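Local coordinates for protein GDSL-like Lipase (Parabacteroides distasonis, PDB 3P94) that probably hydrolyses ester bonds, perhaps those of lysophospholipids, as a GDSL-family serine hydrolase with a flavodoxin-like fold, at residues N24-G29 with K76-L81; E61-F66 with V104-L109; A82-I87 with D138-L143; F119-P124 with V159-A164; Y126-R131 with D179-T184. All blocks are in the same frame, centred on the assembly; numbering follows the deposited sequence. Where two conformers were deposited one is given.

Contact 1: N24-G29 with K76-L81; sequences NVVFMG and KAVVIL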
# COMPACT_ATOMS: atom_id res chain seq x y z
N ASN A 24 -14.62 -0.22 8.96
CA ASN A 24 -14.42 1.19 8.64
C ASN A 24 -13.46 1.35 7.45
O ASN A 24 -13.92 1.53 6.31
CB ASN A 24 -13.94 1.94 9.88
CG ASN A 24 -13.67 3.41 9.69
OD1 ASN A 24 -14.35 4.10 8.94
ND2 ASN A 24 -12.68 3.91 10.37
N VAL A 25 -12.14 1.29 7.70
CA VAL A 25 -11.12 1.45 6.67
C VAL A 25 -10.10 0.33 6.80
O VAL A 25 -9.59 0.08 7.90
CB VAL A 25 -10.40 2.84 6.73
CG1 VAL A 25 -9.32 2.95 5.66
CG2 VAL A 25 -11.38 4.01 6.64
N VAL A 26 -9.79 -0.32 5.68
CA VAL A 26 -8.80 -1.37 5.62
C VAL A 26 -7.55 -0.80 4.95
O VAL A 26 -7.66 -0.13 3.92
CB VAL A 26 -9.37 -2.61 4.89
CG1 VAL A 26 -8.27 -3.61 4.50
CG2 VAL A 26 -10.45 -3.30 5.73
N PHE A 27 -6.37 -1.04 5.54
CA PHE A 27 -5.09 -0.64 4.95
C PHE A 27 -4.50 -1.87 4.28
O PHE A 27 -4.10 -2.83 4.95
CB PHE A 27 -4.13 -0.06 6.02
CG PHE A 27 -4.33 1.41 6.34
CD1 PHE A 27 -5.54 1.86 6.86
CD2 PHE A 27 -3.30 2.33 6.17
CE1 PHE A 27 -5.72 3.22 7.14
CE2 PHE A 27 -3.47 3.67 6.49
CZ PHE A 27 -4.68 4.11 6.98
N MSE A 28 -4.48 -1.85 2.94
CA MSE A 28 -3.94 -2.92 2.10
C MSE A 28 -2.52 -2.51 1.69
O MSE A 28 -2.30 -1.38 1.23
CB MSE A 28 -4.90 -3.14 0.89
CG MSE A 28 -4.42 -4.11 -0.17
SE MSE A 28 -3.85 -5.86 0.55
CE MSE A 28 -5.30 -6.31 1.58
N GLY A 29 -1.56 -3.40 1.92
CA GLY A 29 -0.19 -3.09 1.57
C GLY A 29 0.84 -4.18 1.75
O GLY A 29 0.54 -5.35 1.99
N LYS A 76 -15.86 0.70 4.48
CA LYS A 76 -16.33 1.92 3.82
C LYS A 76 -15.30 2.30 2.75
O LYS A 76 -15.66 2.72 1.65
CB LYS A 76 -16.50 3.07 4.83
CG LYS A 76 -17.64 2.88 5.83
CD LYS A 76 -17.75 4.08 6.76
CE LYS A 76 -18.94 3.96 7.67
NZ LYS A 76 -19.25 5.25 8.32
N ALA A 77 -14.01 2.12 3.08
CA ALA A 77 -12.90 2.44 2.18
C ALA A 77 -11.72 1.49 2.35
O ALA A 77 -11.59 0.82 3.37
CB ALA A 77 -12.45 3.87 2.41
N VAL A 78 -10.85 1.45 1.34
CA VAL A 78 -9.60 0.70 1.37
C VAL A 78 -8.47 1.68 1.00
O VAL A 78 -8.60 2.46 0.04
CB VAL A 78 -9.60 -0.60 0.50
CG1 VAL A 78 -9.89 -0.31 -0.98
CG2 VAL A 78 -8.29 -1.39 0.67
N VAL A 79 -7.40 1.68 1.79
CA VAL A 79 -6.22 2.50 1.57
C VAL A 79 -5.20 1.57 0.95
O VAL A 79 -4.81 0.59 1.59
CB VAL A 79 -5.74 3.19 2.88
CG1 VAL A 79 -4.39 3.88 2.69
CG2 VAL A 79 -6.76 4.20 3.36
N ILE A 80 -4.81 1.83 -0.32
CA ILE A 80 -3.87 0.95 -1.00
C ILE A 80 -2.50 1.62 -1.18
O ILE A 80 -2.41 2.67 -1.81
CB ILE A 80 -4.43 0.44 -2.37
CG1 ILE A 80 -5.79 -0.29 -2.20
CG2 ILE A 80 -3.39 -0.46 -3.10
CD1 ILE A 80 -6.59 -0.51 -3.53
N LEU A 81 -1.46 0.99 -0.65
CA LEU A 81 -0.08 1.40 -0.83
C LEU A 81 0.67 0.17 -1.31
O LEU A 81 0.96 -0.73 -0.52
CB LEU A 81 0.53 2.02 0.44
CG LEU A 81 2.05 2.36 0.38
CD1 LEU A 81 2.35 3.38 -0.72
CD2 LEU A 81 2.52 2.89 1.72
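Val79 holds CG1 anti to its backbone N (chi1 171°), and Phe27 CG lies beside its own backbone N, anti to the carbonyl carbon (chi1 -83°); the two side chains lie side by side, pointing the same way. Val79 CB stands over the centre of one ring face, a CH-pi contact 4.0 Å from the Phe27 centroid. Its methyls then part: CG1 goes to Phe27 CE2 at 3.9 Å, CG2 to Val25 CG1 at 3.7 Å. The backbones beneath are adjacent parallel strands of the five-stranded sheet of this flavodoxin-like fold, with 75-81 as its middle strand. Val26 and Met28 each use both N-H and C=O in the ladder, and Val79 answers both: its N-H donates to Val26 O at 2.8 Å and its O accepts from Met28 N. At the Asn24 end of the pair, Asn24 O takes two donors, Lys76 N at 2.8 Å and Ala77 N at 3.3 Å. On the reverse face Val78 CG2 meets CB of selenomethionine Met28 at 3.8 Å. Helix 59-71 packs against that side, whereas helix 185-202 covers the face bearing Phe27 and Val79.

Contact 2: E61-F66 with V104-L109; sequences EMLVRF and VSMAEL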
# COMPACT_ATOMS: atom_id res chain seq x y z
N GLU A 61 -0.01 -10.70 -5.46
CA GLU A 61 -0.53 -11.40 -4.28
C GLU A 61 -1.68 -10.62 -3.68
O GLU A 61 -2.68 -11.19 -3.25
CB GLU A 61 0.54 -11.62 -3.20
CG GLU A 61 1.65 -12.57 -3.62
CD GLU A 61 2.92 -11.87 -4.10
OE1 GLU A 61 2.84 -10.70 -4.53
OE2 GLU A 61 4.00 -12.50 -4.00
N MSE A 62 -1.56 -9.30 -3.71
CA MSE A 62 -2.57 -8.41 -3.17
C MSE A 62 -3.89 -8.51 -3.92
O MSE A 62 -4.94 -8.58 -3.28
CB MSE A 62 -2.03 -6.98 -3.16
CG MSE A 62 -1.06 -6.75 -2.05
SE MSE A 62 -0.62 -4.88 -2.05
CE MSE A 62 1.34 -5.12 -1.88
N LEU A 63 -3.84 -8.56 -5.27
CA LEU A 63 -5.06 -8.71 -6.08
C LEU A 63 -5.77 -10.04 -5.74
O LEU A 63 -7.00 -10.08 -5.64
CB LEU A 63 -4.73 -8.62 -7.59
CG LEU A 63 -5.89 -8.88 -8.58
CD1 LEU A 63 -7.07 -7.90 -8.35
CD2 LEU A 63 -5.42 -8.79 -10.01
N VAL A 64 -5.00 -11.12 -5.53
CA VAL A 64 -5.54 -12.44 -5.19
C VAL A 64 -6.06 -12.45 -3.71
O VAL A 64 -7.14 -12.99 -3.45
CB VAL A 64 -4.49 -13.55 -5.46
CG1 VAL A 64 -4.90 -14.89 -4.84
CG2 VAL A 64 -4.28 -13.71 -6.97
N ARG A 65 -5.34 -11.83 -2.79
CA ARG A 65 -5.69 -11.74 -1.36
C ARG A 65 -6.84 -10.73 -1.09
O ARG A 65 -7.47 -10.78 -0.03
CB ARG A 65 -4.42 -11.28 -0.60
CG ARG A 65 -4.54 -11.32 0.89
CD ARG A 65 -3.20 -11.26 1.56
NE ARG A 65 -2.40 -10.05 1.28
CZ ARG A 65 -2.46 -8.92 1.98
NH1 ARG A 65 -3.37 -8.76 2.92
NH2 ARG A 65 -1.61 -7.94 1.72
N PHE A 66 -7.10 -9.81 -2.05
CA PHE A 66 -8.07 -8.72 -1.97
C PHE A 66 -9.46 -9.14 -1.52
O PHE A 66 -10.07 -8.43 -0.73
CB PHE A 66 -8.18 -8.00 -3.33
CG PHE A 66 -8.61 -6.55 -3.23
CD1 PHE A 66 -7.71 -5.57 -2.82
CD2 PHE A 66 -9.89 -6.17 -3.58
CE1 PHE A 66 -8.10 -4.23 -2.73
CE2 PHE A 66 -10.29 -4.83 -3.49
CZ PHE A 66 -9.38 -3.87 -3.07
N VAL A 104 -5.46 -1.25 -10.92
CA VAL A 104 -6.74 -0.93 -11.58
C VAL A 104 -7.77 -2.05 -11.30
O VAL A 104 -8.93 -1.76 -10.99
CB VAL A 104 -6.58 -0.68 -13.10
CG1 VAL A 104 -7.93 -0.48 -13.80
CG2 VAL A 104 -5.67 0.51 -13.37
N SER A 105 -7.34 -3.32 -11.36
CA SER A 105 -8.23 -4.45 -11.07
C SER A 105 -8.68 -4.42 -9.60
O SER A 105 -9.85 -4.67 -9.35
CB SER A 105 -7.55 -5.77 -11.42
OG SER A 105 -7.56 -5.93 -12.82
N MSE A 106 -7.78 -4.06 -8.65
CA MSE A 106 -8.17 -3.91 -7.23
C MSE A 106 -9.21 -2.78 -7.08
O MSE A 106 -10.22 -2.97 -6.40
CB MSE A 106 -6.96 -3.62 -6.32
CG MSE A 106 -6.04 -4.83 -6.13
SE MSE A 106 -4.66 -4.43 -4.78
CE MSE A 106 -3.13 -4.43 -5.96
N ALA A 107 -8.99 -1.64 -7.77
CA ALA A 107 -9.91 -0.49 -7.73
C ALA A 107 -11.28 -0.88 -8.27
O ALA A 107 -12.29 -0.54 -7.66
CB ALA A 107 -9.33 0.68 -8.54
N GLU A 108 -11.32 -1.64 -9.38
CA GLU A 108 -12.57 -2.07 -10.01
C GLU A 108 -13.31 -3.09 -9.13
O GLU A 108 -14.54 -3.02 -9.06
CB GLU A 108 -12.31 -2.61 -11.41
CG GLU A 108 -11.94 -1.52 -12.40
CD GLU A 108 -11.83 -1.90 -13.87
OE1 GLU A 108 -11.85 -3.11 -14.19
OE2 GLU A 108 -11.73 -0.98 -14.70
N LEU A 109 -12.59 -3.99 -8.45
CA LEU A 109 -13.21 -4.97 -7.54
C LEU A 109 -13.81 -4.25 -6.33
O LEU A 109 -14.91 -4.61 -5.90
CB LEU A 109 -12.19 -6.04 -7.07
CG LEU A 109 -11.83 -7.13 -8.07
CD1 LEU A 109 -10.71 -7.99 -7.53
CD2 LEU A 109 -13.04 -8.00 -8.44
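Phe66 and Met106 make the aromatic part of this helix-helix contact. Met106 CB sits over one face of the phenyl ring, offset toward the rim and 4.1 Å from the centroid, a CH-pi contact. The selenium of this selenomethionine approaches the same ring obliquely, with SE 4.7 Å from the Phe66 centroid, in a Met-aromatic contact. Phe66 reaches across because its CG lies anti to the backbone N (chi1 -153°), and the CE2 and CZ atoms of the ring meet the opposing backbone, CE2 being 3.5 Å from Met106 O.

Aliphatic contacts make up the rest of the interface. Met106, its chain bent at chi3 (-112°), brings CE to within 3.9 Å of Met62 CB. Leu63 presents CD1 to three residues: Ser105 CB, Met106 CG, and Leu109 CD1, the last 3.7 Å away, with the two leucine side chains crossing at about a right angle. Leu109 CB also comes near Phe66 CD2, those two side chains sliding past each other in opposite directions. No hydrogen bond links the segments.

Met62 continues inward to Met28 of strand 23-29 and to Ala82, while Leu63 and Leu109 are only partly buried. The helices run nearly parallel, 15° apart, with their axes 9.8 Å from each other. Such side-by-side helices on one face of a parallel sheet, here 59-71 and 96-112 leading into strands 75-81 and 116-120, are characteristic of parallel alpha/beta folds, in this protein the three-layer flavodoxin-like one.

Contact 3: A82-I87 with D138-L143; sequences AGINDI and DKVIQL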
# COMPACT_ATOMS: atom_id res chain seq x y z
N ALA A 82 0.92 0.09 -2.62
CA ALA A 82 1.51 -1.09 -3.24
C ALA A 82 2.25 -0.77 -4.54
O ALA A 82 1.95 0.23 -5.19
CB ALA A 82 0.39 -2.09 -3.54
N GLY A 83 3.17 -1.65 -4.91
CA GLY A 83 3.93 -1.52 -6.15
C GLY A 83 5.44 -1.54 -6.00
O GLY A 83 6.12 -1.90 -6.97
N ILE A 84 5.98 -1.14 -4.83
CA ILE A 84 7.43 -1.11 -4.65
C ILE A 84 8.06 -2.51 -4.77
O ILE A 84 9.14 -2.63 -5.36
CB ILE A 84 7.90 -0.37 -3.36
CG1 ILE A 84 9.38 0.03 -3.44
CG2 ILE A 84 7.65 -1.19 -2.08
CD1 ILE A 84 9.77 0.99 -4.55
N ASN A 85 7.40 -3.56 -4.25
CA ASN A 85 7.99 -4.90 -4.34
C ASN A 85 7.88 -5.46 -5.77
O ASN A 85 8.70 -6.29 -6.15
CB ASN A 85 7.40 -5.84 -3.31
CG ASN A 85 7.77 -5.42 -1.91
OD1 ASN A 85 8.92 -5.08 -1.59
ND2 ASN A 85 6.80 -5.40 -1.04
N ASP A 86 6.94 -4.94 -6.58
CA ASP A 86 6.85 -5.29 -8.01
C ASP A 86 8.05 -4.69 -8.75
O ASP A 86 8.61 -5.33 -9.63
CB ASP A 86 5.56 -4.72 -8.63
CG ASP A 86 4.27 -5.26 -8.06
OD1 ASP A 86 3.93 -4.89 -6.91
OD2 ASP A 86 3.59 -6.02 -8.78
N ILE A 87 8.44 -3.45 -8.38
CA ILE A 87 9.60 -2.74 -8.95
C ILE A 87 10.88 -3.49 -8.55
O ILE A 87 11.81 -3.61 -9.35
CB ILE A 87 9.60 -1.22 -8.54
CG1 ILE A 87 8.36 -0.50 -9.16
CG2 ILE A 87 10.91 -0.50 -8.97
CD1 ILE A 87 8.08 0.95 -8.67
N ASP A 138 13.04 6.52 -10.67
CA ASP A 138 12.21 7.00 -11.79
C ASP A 138 11.04 6.07 -12.09
O ASP A 138 10.04 6.54 -12.64
CB ASP A 138 13.05 7.19 -13.06
CG ASP A 138 14.07 8.31 -12.97
OD1 ASP A 138 13.92 9.20 -12.09
OD2 ASP A 138 14.99 8.32 -13.80
N LYS A 139 11.16 4.78 -11.74
CA LYS A 139 10.09 3.78 -11.92
C LYS A 139 8.95 4.10 -10.96
O LYS A 139 7.78 4.09 -11.37
CB LYS A 139 10.63 2.35 -11.70
CG LYS A 139 11.64 1.94 -12.78
CD LYS A 139 12.45 0.72 -12.40
CE LYS A 139 13.51 0.39 -13.43
NZ LYS A 139 14.70 1.27 -13.29
N VAL A 140 9.29 4.46 -9.70
CA VAL A 140 8.33 4.89 -8.67
C VAL A 140 7.57 6.14 -9.18
O VAL A 140 6.35 6.18 -9.09
CB VAL A 140 9.04 5.17 -7.32
CG1 VAL A 140 8.12 5.91 -6.34
CG2 VAL A 140 9.55 3.87 -6.70
N ILE A 141 8.31 7.12 -9.75
CA ILE A 141 7.72 8.36 -10.26
C ILE A 141 6.78 8.05 -11.44
O ILE A 141 5.68 8.60 -11.46
CB ILE A 141 8.83 9.41 -10.62
CG1 ILE A 141 9.42 10.02 -9.32
CG2 ILE A 141 8.31 10.52 -11.55
CD1 ILE A 141 10.82 10.52 -9.45
N GLN A 142 7.18 7.15 -12.37
CA GLN A 142 6.33 6.79 -13.52
C GLN A 142 5.03 6.11 -13.06
O GLN A 142 3.94 6.50 -13.50
CB GLN A 142 7.08 5.90 -14.53
CG GLN A 142 6.21 5.46 -15.73
CD GLN A 142 5.75 6.63 -16.58
OE1 GLN A 142 6.47 7.10 -17.44
NE2 GLN A 142 4.55 7.14 -16.33
N LEU A 143 5.15 5.12 -12.16
CA LEU A 143 3.99 4.41 -11.62
C LEU A 143 3.05 5.39 -10.91
O LEU A 143 1.84 5.31 -11.13
CB LEU A 143 4.42 3.28 -10.67
CG LEU A 143 3.30 2.42 -10.02
CD1 LEU A 143 2.33 1.82 -11.08
CD2 LEU A 143 3.90 1.30 -9.21
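Ile84 and Ile87 converge on a single methyl, CG2 of Val140, the tight part of the contact. Ile84 CD1 approaches it to 3.6 Å, and Ile87 CD1 to 3.8 Å, the latter side chain crossing the valine at about a right angle. In Ile84, chi1 (-162°) sets CG1 anti to the backbone N and chi2 (62°) turns CD1 to the valine, while the CB of Ile87 is directed toward helix 137-153. Beside this cluster Leu143 CD2 lies 4.2 Å from both Ile87 CD1 and Gly83 CA. Helix 96-112 adds Leu96 against Ile87 and Val99 against Leu143. Gly83 occupies the N-cap position of helix 84-87, with a positive phi (125°) that favours glycine, and its O accepts from Ile87 N at 3.1 Å.

The outer side is looser. There Ile87 CG2 rests against the aliphatic part of Lys139, 4.0 Å from CD, and the chain of this exposed lysine leads away from the contact, its NZ hydrogen-bonded to the carbonyls of Met134 and Gln135.

Residues 83-86 read Gly-Ile-Asn-Asp, matching the GxND block of the SGNH family, whose asparagine commonly contributes to the oxyanion hole; Asn85 probably corresponds to it. Across the contact there is no hydrogen bond or salt bridge, so what joins the two segments is the fit of branched aliphatic groups, while Asn85 ND2 hydrogen-bonds to Gln57 O and Asp86 OD2 to Thr59 OG1.

Contact 4: F119-P124 with V159-A164; sequences FCSVLP and VDYHSA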
# COMPACT_ATOMS: atom_id res chain seq x y z
N PHE A 119 -6.01 5.70 -3.06
CA PHE A 119 -4.71 5.29 -3.58
C PHE A 119 -3.60 6.12 -2.97
O PHE A 119 -3.75 7.34 -2.85
CB PHE A 119 -4.67 5.42 -5.12
CG PHE A 119 -5.10 4.19 -5.88
CD1 PHE A 119 -4.43 2.98 -5.73
CD2 PHE A 119 -6.14 4.26 -6.80
CE1 PHE A 119 -4.84 1.85 -6.44
CE2 PHE A 119 -6.54 3.12 -7.52
CZ PHE A 119 -5.89 1.92 -7.33
N CYS A 120 -2.48 5.46 -2.61
CA CYS A 120 -1.31 6.13 -2.06
C CYS A 120 -0.18 6.10 -3.06
O CYS A 120 0.07 5.07 -3.69
CB CYS A 120 -0.86 5.47 -0.76
SG CYS A 120 -2.12 5.49 0.54
N SER A 121 0.57 7.21 -3.13
CA SER A 121 1.78 7.30 -3.93
C SER A 121 2.77 6.30 -3.41
O SER A 121 2.95 6.21 -2.19
CB SER A 121 2.39 8.70 -3.78
OG SER A 121 2.85 8.89 -2.45
N VAL A 122 3.43 5.55 -4.30
CA VAL A 122 4.50 4.64 -3.90
C VAL A 122 5.58 5.55 -3.28
O VAL A 122 5.84 6.64 -3.80
CB VAL A 122 5.02 3.78 -5.09
CG1 VAL A 122 6.20 2.91 -4.67
CG2 VAL A 122 3.89 2.91 -5.65
N LEU A 123 6.14 5.14 -2.13
CA LEU A 123 7.15 5.94 -1.44
C LEU A 123 8.43 6.10 -2.28
O LEU A 123 8.76 5.21 -3.09
CB LEU A 123 7.48 5.33 -0.07
CG LEU A 123 6.77 5.93 1.16
CD1 LEU A 123 5.25 5.87 1.02
CD2 LEU A 123 7.19 5.21 2.43
N PRO A 124 9.18 7.21 -2.09
CA PRO A 124 10.47 7.35 -2.79
C PRO A 124 11.42 6.22 -2.39
O PRO A 124 11.37 5.73 -1.27
CB PRO A 124 11.00 8.70 -2.30
CG PRO A 124 9.86 9.39 -1.67
CD PRO A 124 8.95 8.34 -1.16
N VAL A 159 -3.27 9.99 -2.21
CA VAL A 159 -2.48 10.36 -1.04
C VAL A 159 -1.03 10.51 -1.49
O VAL A 159 -0.37 9.52 -1.82
CB VAL A 159 -2.65 9.31 0.10
CG1 VAL A 159 -1.73 9.59 1.28
CG2 VAL A 159 -4.09 9.25 0.58
N ASP A 160 -0.54 11.76 -1.52
CA ASP A 160 0.81 12.03 -2.00
C ASP A 160 1.86 12.03 -0.87
O ASP A 160 2.38 13.08 -0.45
CB ASP A 160 0.86 13.34 -2.79
CG ASP A 160 2.12 13.53 -3.64
OD1 ASP A 160 2.98 12.63 -3.64
OD2 ASP A 160 2.22 14.57 -4.31
N TYR A 161 2.23 10.81 -0.44
CA TYR A 161 3.32 10.64 0.52
C TYR A 161 4.65 11.05 -0.10
O TYR A 161 5.49 11.63 0.59
CB TYR A 161 3.46 9.16 0.92
CG TYR A 161 2.32 8.51 1.68
CD1 TYR A 161 1.70 9.18 2.73
CD2 TYR A 161 2.00 7.18 1.47
CE1 TYR A 161 0.72 8.55 3.50
CE2 TYR A 161 1.03 6.54 2.24
CZ TYR A 161 0.40 7.22 3.25
OH TYR A 161 -0.56 6.59 4.00
N HIS A 162 4.85 10.68 -1.38
CA HIS A 162 6.08 10.84 -2.16
C HIS A 162 6.61 12.28 -2.16
O HIS A 162 7.78 12.48 -1.82
CB HIS A 162 5.88 10.33 -3.61
CG HIS A 162 7.16 10.18 -4.37
ND1 HIS A 162 7.83 11.27 -4.90
CD2 HIS A 162 7.86 9.06 -4.68
CE1 HIS A 162 8.91 10.79 -5.49
NE2 HIS A 162 8.97 9.46 -5.39
N SER A 163 5.77 13.29 -2.52
CA SER A 163 6.22 14.68 -2.54
C SER A 163 6.62 15.20 -1.15
O SER A 163 7.54 16.02 -1.04
CB SER A 163 5.15 15.59 -3.14
OG SER A 163 4.87 15.19 -4.47
N ALA A 164 5.94 14.71 -0.10
CA ALA A 164 6.20 15.10 1.28
C ALA A 164 7.46 14.47 1.88
O ALA A 164 7.98 14.98 2.88
CB ALA A 164 5.00 14.72 2.15
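Ser121 OG accepts from His162 N at 2.9 Å and donates weakly to Val159 O; Tyr161 N lies 2.8 Å from it. Its placement between the backbone N and the carbonyl carbon (chi1 67°) points it at the first turn of helix 161-165. The contact forms at the edge of the parallel sheet of the flavodoxin-like fold, where strand 116-120 pairs with the outermost strand 157-159 just as both chains leave it. Two backbone bonds make the pairing, Val159 N to Phe119 O and Ser121 N to Val159 O, each 2.8 Å long. Asp160 is the N-cap of the helix, its OD1 accepting from Ser163 N and its OD2 from Ser163 OG.

On one side of this polar seam, Cys120 and Leu123 meet the Tyr161 ring. Cys120 SG approaches it obliquely, 4.6 Å from the centroid, as a sulfur-aromatic contact, and Leu123 CD1 comes to 3.5 Å from Tyr161 CD2. Helix 185-202 adds Met191 and Val195 to the surroundings of Tyr161.

His162 touches Val140 and Asn144 of helix 137-153. Its imidazole also receives Pro124 over one face, CG 3.8 Å from the ring centroid and offset toward the rim, while Val122 O lies in the ring plane at the edge, 3.3 Å from His162 CD2.

Contact 5: Y126-R131 with D179-T184; sequences YDFPWR and DGVHPT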
# COMPACT_ATOMS: atom_id res chain seq x y z
N TYR A 126 15.57 5.11 -3.69
CA TYR A 126 16.72 5.32 -4.57
C TYR A 126 17.40 3.99 -4.91
O TYR A 126 17.97 3.85 -5.99
CB TYR A 126 17.72 6.28 -3.92
CG TYR A 126 18.93 6.58 -4.77
CD1 TYR A 126 18.82 7.41 -5.89
CD2 TYR A 126 20.18 6.08 -4.44
CE1 TYR A 126 19.94 7.70 -6.68
CE2 TYR A 126 21.30 6.37 -5.21
CZ TYR A 126 21.17 7.19 -6.33
OH TYR A 126 22.27 7.47 -7.10
N ASP A 127 17.35 3.02 -3.97
CA ASP A 127 17.97 1.70 -4.13
C ASP A 127 17.39 0.69 -3.15
O ASP A 127 16.93 1.06 -2.07
CB ASP A 127 19.50 1.82 -3.92
CG ASP A 127 20.30 0.59 -4.29
OD1 ASP A 127 20.17 0.13 -5.45
OD2 ASP A 127 21.05 0.08 -3.43
N PHE A 128 17.40 -0.59 -3.55
CA PHE A 128 16.95 -1.70 -2.71
C PHE A 128 18.17 -2.41 -2.16
O PHE A 128 18.87 -3.06 -2.93
CB PHE A 128 16.06 -2.67 -3.50
CG PHE A 128 14.87 -2.08 -4.18
CD1 PHE A 128 13.90 -1.42 -3.46
CD2 PHE A 128 14.69 -2.25 -5.55
CE1 PHE A 128 12.79 -0.89 -4.09
CE2 PHE A 128 13.57 -1.73 -6.18
CZ PHE A 128 12.62 -1.07 -5.44
N PRO A 129 18.52 -2.26 -0.87
CA PRO A 129 19.73 -2.94 -0.37
C PRO A 129 19.70 -4.47 -0.59
O PRO A 129 20.75 -5.06 -0.84
CB PRO A 129 19.74 -2.59 1.12
CG PRO A 129 18.93 -1.32 1.21
CD PRO A 129 17.85 -1.50 0.20
N TRP A 130 18.48 -5.06 -0.53
CA TRP A 130 18.20 -6.49 -0.70
C TRP A 130 18.19 -6.91 -2.19
O TRP A 130 18.30 -8.10 -2.48
CB TRP A 130 16.87 -6.88 0.00
CG TRP A 130 15.60 -6.50 -0.71
CD1 TRP A 130 14.90 -7.26 -1.60
CD2 TRP A 130 14.84 -5.29 -0.53
NE1 TRP A 130 13.78 -6.58 -2.02
CE2 TRP A 130 13.72 -5.37 -1.37
CE3 TRP A 130 15.02 -4.14 0.26
CZ2 TRP A 130 12.77 -4.34 -1.46
CZ3 TRP A 130 14.08 -3.12 0.18
CH2 TRP A 130 12.97 -3.23 -0.67
N ARG A 131 18.04 -5.94 -3.12
CA ARG A 131 18.04 -6.18 -4.57
C ARG A 131 18.82 -5.03 -5.27
O ARG A 131 18.22 -4.13 -5.85
CB ARG A 131 16.60 -6.32 -5.10
CG ARG A 131 16.50 -6.99 -6.48
CD ARG A 131 16.12 -8.47 -6.40
NE ARG A 131 14.79 -8.65 -5.81
CZ ARG A 131 14.43 -9.71 -5.09
NH1 ARG A 131 15.28 -10.70 -4.88
NH2 ARG A 131 13.21 -9.78 -4.58
N ASP A 179 16.74 1.92 5.65
CA ASP A 179 17.23 1.26 4.44
C ASP A 179 16.97 2.10 3.16
O ASP A 179 17.27 1.63 2.05
CB ASP A 179 16.60 -0.15 4.29
CG ASP A 179 15.09 -0.18 4.12
OD1 ASP A 179 14.44 0.86 4.35
OD2 ASP A 179 14.56 -1.26 3.78
N GLY A 180 16.39 3.29 3.33
CA GLY A 180 16.03 4.17 2.22
C GLY A 180 14.76 3.76 1.48
O GLY A 180 14.47 4.31 0.42
N VAL A 181 13.99 2.78 2.02
CA VAL A 181 12.74 2.27 1.42
C VAL A 181 11.61 2.22 2.48
O VAL A 181 10.48 2.67 2.22
CB VAL A 181 12.93 0.86 0.75
CG1 VAL A 181 11.64 0.39 0.06
CG2 VAL A 181 14.08 0.85 -0.25
N HIS A 182 11.91 1.63 3.65
CA HIS A 182 10.95 1.44 4.74
C HIS A 182 11.12 2.52 5.79
O HIS A 182 12.23 2.81 6.25
CB HIS A 182 11.06 0.04 5.32
CG HIS A 182 10.85 -0.97 4.25
ND1 HIS A 182 11.91 -1.42 3.49
CD2 HIS A 182 9.70 -1.45 3.74
CE1 HIS A 182 11.37 -2.19 2.56
NE2 HIS A 182 10.05 -2.25 2.68
N PRO A 183 10.01 3.20 6.11
CA PRO A 183 10.10 4.34 7.02
C PRO A 183 10.41 4.00 8.46
O PRO A 183 10.14 2.90 8.95
CB PRO A 183 8.71 5.00 6.94
CG PRO A 183 7.94 4.24 5.93
CD PRO A 183 8.63 2.97 5.63
N THR A 184 10.98 4.97 9.15
CA THR A 184 11.19 4.98 10.59
C THR A 184 9.89 5.53 11.18
O THR A 184 8.99 5.87 10.42
CB THR A 184 12.41 5.86 10.91
OG1 THR A 184 12.16 7.14 10.29
CG2 THR A 184 13.72 5.25 10.42
O HOH W 1 16.05 5.73 -0.92
O HOH W 2 18.30 2.61 -0.32
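The loop carrying Asp179 and His182, which matches the DxxH block of SGNH hydrolases and probably supplies two members of the catalytic triad, is flanked by Phe128, Pro129 and Trp130. His182 ND1 donates to the syn lone pair of Asp179 OD2 at 2.7 Å, nearly in the imidazole plane, and His182 NE2 is hydrogen-bonded to Ser31 OG. Asp179 OD1 accepts from two backbone groups: His182 N on its syn side, at 2.7 Å, and Val181 N from above the carboxylate plane, an Asx turn. Asp179 CG sits between the backbone N and the carbonyl carbon (chi1 63°).

Across the contact, Val181 CG2 touches Asp127 O at 3.4 Å and Phe128 CD1 at 3.9 Å, while Pro129 CG packs on Asp179 O at 3.5 Å. Trp130 approaches the edge of the His182 ring, though the indole has two conformers and this is less certain. One water bridges Asp127 O and Asp179 O, at 2.7 and 2.8 Å; a second, rather close to Gly180 O, probably links it with Tyr126 N. With no hydrogen bond between the loops, their joint relies on water and apolar contact, whereas the hydrogen bonds orienting the aspartate and histidine lie within 179-182.

How the contacts relate
Contacts 1, 3 and 4 are buried; contacts 2 and 5 are partly exposed. Contact 1 lies in the sheet and rests on a regular backbone ladder, which contact 4 continues toward the edge through a probable hydrogen bond from Cys120 N to Ile80 O before giving way to serine-centred bonds at a helix start. Contacts 2 and 3 involve helices and are apolar; contact 2 abuts the sheet of contact 1, while helix 137-153 serves both contacts 3 and 4. Contact 5, some 23 Å from contact 1 between centres, is joined by water and apolar contacts and holds the polar Asp179-His182 pair of the probable triad; its Phe128 meets Ile84 and Ile87 of contact 3.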